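Side-chain contacts in Polyphosphate:AMP phosphotransferase (Pseudomonas aeruginosa PAO1, PDB 3CZP), which transfers phosphate from inorganic polyphosphate to AMP, making ADP with magnesium as cofactor, and less efficiently converts GMP to GDP: residues A[23-28]-A[228-233]; A[211-216]-A[222-227]. One frame throughout, in Å; residues are numbered along the deposited sequence.

Contact 1: residues A[23-28]-A[228-233]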
loop_
_atom_site.group_PDB
_atom_site.type_symbol
_atom_site.label_atom_id
_atom_site.label_comp_id
_atom_site.label_asym_id
_atom_site.label_seq_id
_atom_site.Cartn_x
_atom_site.Cartn_y
_atom_site.Cartn_z
ATOM N N ILE A 23 17.073 -23.712 24.542
ATOM C CA ILE A 23 16.029 -24.683 24.271
ATOM C C ILE A 23 14.730 -24.165 24.826
ATOM O O ILE A 23 13.718 -24.180 24.147
ATOM C CB ILE A 23 16.328 -26.108 24.904
ATOM C CG1 ILE A 23 17.558 -26.755 24.271
ATOM C CG2 ILE A 23 15.115 -27.061 24.757
ATOM C CD1 ILE A 23 18.009 -28.026 25.010
ATOM N N GLU A 24 14.795 -23.659 26.055
ATOM C CA GLU A 24 13.632 -23.119 26.749
ATOM C C GLU A 24 13.194 -21.795 26.111
ATOM O O GLU A 24 12.014 -21.606 25.903
ATOM C CB GLU A 24 14.007 -22.914 28.211
ATOM C CG GLU A 24 12.931 -22.537 29.213
ATOM C CD GLU A 24 13.526 -22.604 30.664
ATOM O OE1 GLU A 24 14.408 -21.769 30.983
ATOM O OE2 GLU A 24 13.163 -23.527 31.452
ATOM N N LEU A 25 14.161 -20.930 25.813
ATOM C CA LEU A 25 13.942 -19.576 25.364
ATOM C C LEU A 25 13.238 -19.612 24.041
ATOM O O LEU A 25 12.317 -18.867 23.841
ATOM C CB LEU A 25 15.262 -18.788 25.210
ATOM C CG LEU A 25 15.167 -17.330 24.655
ATOM C CD1 LEU A 25 14.252 -16.474 25.490
ATOM C CD2 LEU A 25 16.530 -16.698 24.603
ATOM N N ARG A 26 13.691 -20.460 23.124
ATOM C CA ARG A 26 13.090 -20.494 21.804
ATOM C C ARG A 26 11.648 -21.024 21.854
ATOM O O ARG A 26 10.731 -20.472 21.209
ATOM C CB ARG A 26 14.011 -21.178 20.778
ATOM C CG ARG A 26 14.145 -22.606 20.840
ATOM C CD ARG A 26 15.355 -23.069 19.958
ATOM N NE ARG A 26 15.193 -22.895 18.526
ATOM C CZ ARG A 26 16.121 -23.212 17.638
ATOM N NH1 ARG A 26 15.879 -23.026 16.373
ATOM N NH2 ARG A 26 17.275 -23.766 18.001
ATOM N N GLU A 27 11.390 -22.002 22.704
ATOM C CA GLU A 27 10.019 -22.452 22.854
ATOM C C GLU A 27 9.108 -21.323 23.446
ATOM O O GLU A 27 8.024 -21.082 22.933
ATOM C CB GLU A 27 9.949 -23.741 23.662
ATOM C CG GLU A 27 9.026 -24.730 23.050
ATOM C CD GLU A 27 9.483 -25.304 21.649
ATOM O OE1 GLU A 27 8.561 -25.687 20.912
ATOM O OE2 GLU A 27 10.709 -25.408 21.289
ATOM N N ALA A 28 9.570 -20.643 24.501
ATOM C CA ALA A 28 8.860 -19.529 25.111
ATOM C C ALA A 28 8.690 -18.365 24.116
ATOM O O ALA A 28 7.625 -17.769 24.076
ATOM C CB ALA A 28 9.565 -19.020 26.396
ATOM N N ILE A 228 15.538 -10.359 26.794
ATOM C CA ILE A 228 14.902 -9.026 26.896
ATOM C C ILE A 228 13.578 -9.005 26.091
ATOM O O ILE A 228 12.540 -8.510 26.573
ATOM C CB ILE A 228 15.868 -7.895 26.467
ATOM C CG1 ILE A 228 17.009 -7.722 27.513
ATOM C CG2 ILE A 228 15.134 -6.533 26.275
ATOM C CD1 ILE A 228 18.263 -6.965 26.928
ATOM N N LEU A 229 13.622 -9.516 24.861
ATOM C CA LEU A 229 12.433 -9.627 24.036
ATOM C C LEU A 229 11.310 -10.465 24.718
ATOM O O LEU A 229 10.152 -10.049 24.735
ATOM C CB LEU A 229 12.778 -10.271 22.708
ATOM C CG LEU A 229 13.494 -9.450 21.646
ATOM C CD1 LEU A 229 13.636 -10.401 20.446
ATOM C CD2 LEU A 229 12.740 -8.118 21.262
ATOM N N LEU A 230 11.662 -11.653 25.240
ATOM C CA LEU A 230 10.675 -12.500 25.896
ATOM C C LEU A 230 10.033 -11.802 27.052
ATOM O O LEU A 230 8.817 -11.806 27.199
ATOM C CB LEU A 230 11.283 -13.859 26.366
ATOM C CG LEU A 230 10.275 -14.792 26.997
ATOM C CD1 LEU A 230 9.287 -15.356 25.929
ATOM C CD2 LEU A 230 11.029 -15.899 27.794
ATOM N N GLU A 231 10.850 -11.198 27.900
ATOM C CA GLU A 231 10.348 -10.516 29.087
ATOM C C GLU A 231 9.389 -9.419 28.726
ATOM O O GLU A 231 8.286 -9.311 29.308
ATOM C CB GLU A 231 11.514 -9.925 29.883
ATOM C CG GLU A 231 11.129 -9.419 31.244
ATOM C CD GLU A 231 12.350 -8.997 32.081
ATOM O OE1 GLU A 231 13.511 -9.438 31.777
ATOM O OE2 GLU A 231 12.142 -8.237 33.061
ATOM N N GLY A 232 9.810 -8.588 27.781
ATOM C CA GLY A 232 9.007 -7.448 27.321
ATOM C C GLY A 232 7.709 -7.894 26.664
ATOM O O GLY A 232 6.671 -7.326 26.912
ATOM N N LEU A 233 7.761 -8.928 25.831
ATOM C CA LEU A 233 6.591 -9.437 25.176
ATOM C C LEU A 233 5.614 -10.144 26.112
ATOM O O LEU A 233 4.413 -9.874 26.055
ATOM C CB LEU A 233 7.034 -10.334 24.010
ATOM C CG LEU A 233 6.013 -10.711 22.950
ATOM C CD1 LEU A 233 5.244 -9.544 22.343
ATOM C CD2 LEU A 233 6.706 -11.544 21.861
#

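Contact 2: residues A[211-216]-A[222-227]. With ACT (acetate ion), chain E.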
loop_
_atom_site.group_PDB
_atom_site.type_symbol
_atom_site.label_atom_id
_atom_site.label_comp_id
_atom_site.label_asym_id
_atom_site.label_seq_id
_atom_site.Cartn_x
_atom_site.Cartn_y
_atom_site.Cartn_z
ATOM N N TYR A 211 18.608 -0.692 25.088
ATOM C CA TYR A 211 19.329 -1.792 25.750
ATOM C C TYR A 211 20.701 -1.877 25.082
ATOM O O TYR A 211 20.788 -2.151 23.902
ATOM C CB TYR A 211 18.540 -3.084 25.593
ATOM C CG TYR A 211 17.153 -3.078 26.233
ATOM C CD1 TYR A 211 17.009 -3.259 27.572
ATOM C CD2 TYR A 211 16.012 -2.874 25.473
ATOM C CE1 TYR A 211 15.765 -3.254 28.173
ATOM C CE2 TYR A 211 14.765 -2.884 26.044
ATOM C CZ TYR A 211 14.663 -3.064 27.415
ATOM O OH TYR A 211 13.412 -3.096 28.045
ATOM N N VAL A 212 21.757 -1.605 25.854
ATOM C CA VAL A 212 23.129 -1.674 25.375
ATOM C C VAL A 212 23.656 -3.082 25.663
ATOM O O VAL A 212 23.746 -3.518 26.815
ATOM C CB VAL A 212 24.036 -0.601 26.008
ATOM C CG1 VAL A 212 25.481 -0.745 25.472
ATOM C CG2 VAL A 212 23.462 0.819 25.758
ATOM N N VAL A 213 23.915 -3.826 24.607
ATOM C CA VAL A 213 24.305 -5.234 24.750
ATOM C C VAL A 213 25.715 -5.392 24.241
ATOM O O VAL A 213 25.970 -5.103 23.064
ATOM C CB VAL A 213 23.373 -6.144 23.913
ATOM C CG1 VAL A 213 23.744 -7.665 24.126
ATOM C CG2 VAL A 213 21.886 -5.869 24.278
ATOM N N GLU A 214 26.631 -5.826 25.105
ATOM C CA GLU A 214 27.999 -6.088 24.683
ATOM C C GLU A 214 28.059 -7.224 23.643
ATOM O O GLU A 214 27.553 -8.332 23.863
ATOM C CB GLU A 214 28.896 -6.420 25.892
ATOM C CG GLU A 214 30.366 -6.488 25.482
ATOM C CD GLU A 214 31.336 -6.635 26.654
ATOM O OE1 GLU A 214 30.877 -6.594 27.825
ATOM O OE2 GLU A 214 32.565 -6.777 26.383
ATOM N N GLY A 215 28.685 -6.949 22.506
ATOM C CA GLY A 215 28.615 -7.858 21.377
ATOM C C GLY A 215 29.815 -8.751 21.135
ATOM O O GLY A 215 29.887 -9.448 20.110
ATOM N N ALA A 216 30.755 -8.760 22.067
ATOM C CA ALA A 216 32.009 -9.449 21.869
ATOM C C ALA A 216 31.754 -10.952 21.959
ATOM O O ALA A 216 32.324 -11.698 21.195
ATOM C CB ALA A 216 33.051 -8.975 22.882
ATOM N N ALA A 222 23.285 -12.872 21.942
ATOM C CA ALA A 222 22.031 -13.422 21.433
ATOM C C ALA A 222 21.068 -13.771 22.517
ATOM O O ALA A 222 19.893 -13.458 22.411
ATOM C CB ALA A 222 22.254 -14.656 20.573
ATOM N N LEU A 223 21.553 -14.491 23.523
ATOM C CA LEU A 223 20.737 -14.841 24.658
ATOM C C LEU A 223 20.191 -13.631 25.400
ATOM O O LEU A 223 19.067 -13.666 25.870
ATOM C CB LEU A 223 21.517 -15.741 25.626
ATOM C CG LEU A 223 20.689 -16.643 26.556
ATOM C CD1 LEU A 223 19.722 -17.507 25.819
ATOM C CD2 LEU A 223 21.600 -17.518 27.432
ATOM N N THR A 224 21.037 -12.609 25.578
ATOM C CA THR A 224 20.635 -11.386 26.289
ATOM C C THR A 224 19.465 -10.633 25.606
ATOM O O THR A 224 18.404 -10.346 26.229
ATOM C CB THR A 224 21.835 -10.489 26.598
ATOM O OG1 THR A 224 22.710 -11.207 27.457
ATOM C CG2 THR A 224 21.408 -9.157 27.282
ATOM N N VAL A 225 19.618 -10.418 24.314
ATOM C CA VAL A 225 18.566 -9.823 23.451
ATOM C C VAL A 225 17.276 -10.664 23.466
ATOM O O VAL A 225 16.161 -10.129 23.630
ATOM C CB VAL A 225 19.057 -9.673 21.982
ATOM C CG1 VAL A 225 17.857 -9.338 20.983
ATOM C CG2 VAL A 225 20.163 -8.632 21.850
ATOM N N GLY A 226 17.415 -11.987 23.303
ATOM C CA GLY A 226 16.250 -12.888 23.309
ATOM C C GLY A 226 15.499 -12.886 24.623
ATOM O O GLY A 226 14.265 -12.918 24.642
ATOM N N ARG A 227 16.244 -12.866 25.727
ATOM C CA ARG A 227 15.660 -12.761 27.081
ATOM C C ARG A 227 14.920 -11.446 27.260
ATOM O O ARG A 227 13.844 -11.404 27.845
ATOM C CB ARG A 227 16.758 -12.849 28.142
ATOM C CG ARG A 227 17.311 -14.262 28.314
ATOM C CD ARG A 227 18.509 -14.252 29.238
ATOM N NE ARG A 227 18.704 -15.580 29.763
ATOM C CZ ARG A 227 19.831 -16.001 30.302
ATOM N NH1 ARG A 227 20.867 -15.197 30.392
ATOM N NH2 ARG A 227 19.892 -17.238 30.748
HETATM C C ACT E . 9.855 -2.302 26.639
HETATM O O ACT E . 10.622 -3.252 26.917
HETATM O OXT ACT E . 10.041 -1.820 25.504
HETATM C CH3 ACT E . 8.817 -1.763 27.598
#

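Contact 1: residues A[23-28]-A[228-233]
Leu-230 spreads its two methyls over the side of helix 15-39, overlapping Ala-28 with both and Leu-25 with one. This is helix-to-helix packing in the first of the two fused PPK2 domains, a P-loop-type fold with a parallel sheet: the helix ahead of the first strand, 44-50, lies against helix 218-238, which follows the last strand, 210-214. The two methyls of Leu-230 straddle Ala-28, with Leu-230 CD1 and CD2 each 3.7 Å from Ala-28 CB. From there Leu-230 CD2 reaches back along the other helix to Leu-25 CD1, 4.0 Å away, and the two leucines slide past each other in opposite directions rather than meeting end on. Leu-25 starts off across the line to its partner and is brought in by its branch: CG lies anti to the backbone N (chi1 177°), and Leu-25 CD1 then ends both beside Leu-230 CD2 and 4.1 Å from Leu-230 CB. The side chains that meet are all apolar, and the packing continues along the same helix, where Leu-230 also touches Leu-29 and Ala-32. The other side of helix 15-39 looks to the dimer partner, Glu-27 forming a salt bridge with Arg-432 of the second subunit. The one polar atom in the seam belongs to the backbone: since Ala-28 has so short a side chain, Leu-230 comes right down to the helix, its CD1 resting 3.5 Å from Ala-28 O.

Contact 2: residues A[211-216]-A[222-227]
Val-213 meets helix 218-238 with both of its methyls, which border Thr-224 and Val-225 together. The nearest approaches are Val-213 CG2 to Val-225 CG2 at 4.1 Å and Val-213 CG1 to Thr-224 CG2 at 4.2 Å. With chi1 at -177°, Val-213 CG1 stands anti to the backbone N and CG2 anti to the carbonyl carbon, which points the fork at this pair of successive helix residues. Val-225 has the same rotamer (chi1 168°) but belongs to a helix, and the two valine side chains cross at about a right angle. Thr-224 OG1 is hydrogen-bonded to Tyr-220 O, one turn earlier in the helix, which helps fix the rotation of Thr-224 with its methyl toward the strand. Strand 210-214 is the outermost strand on its side of the parallel sheet in this chain, and helix 218-238 follows it after a short turn and packs back across the sheet, the usual strand-then-helix step of P-loop-type folds. Val-225 extends the packing to the neighbouring strand 148-155 by touching Phe-152 and Phe-154, and Val-213 is tied to that strand by backbone hydrogen bonds with Trp-153 and His-155. Farther back on strand 210-214, Tyr-211 carries its ring past the end of this patch. Tyr-211 OH donates a 3.0 Å hydrogen bond to O of an acetate ion, probably from the crystallisation liquor, which sits at the ring edge near the ring plane.

Helix 218-238 serves both contacts, turning one side to strand 210-214 in contact 2 and another to helix 15-39 in contact 1. Contact 2 is the more buried and joins neighbours in sequence; contact 1 is partly buried and brings together the two ends of the N-terminal PPK2 domain, the domain that may be responsible for dimerization. Both seams are apolar, but leucine and alanine mesh between helices, whereas beta-branched residues pack helix on sheet. The contacts touch directly: Leu-25 CD2 lies 3.5 Å from Leu-223 CD1, and Ile-228 CG2 lies 3.7 Å from Tyr-211 CE2. Their surroundings differ as well: the second subunit reaches residues 23-28, whereas no other chain of the assembly touches contact 2.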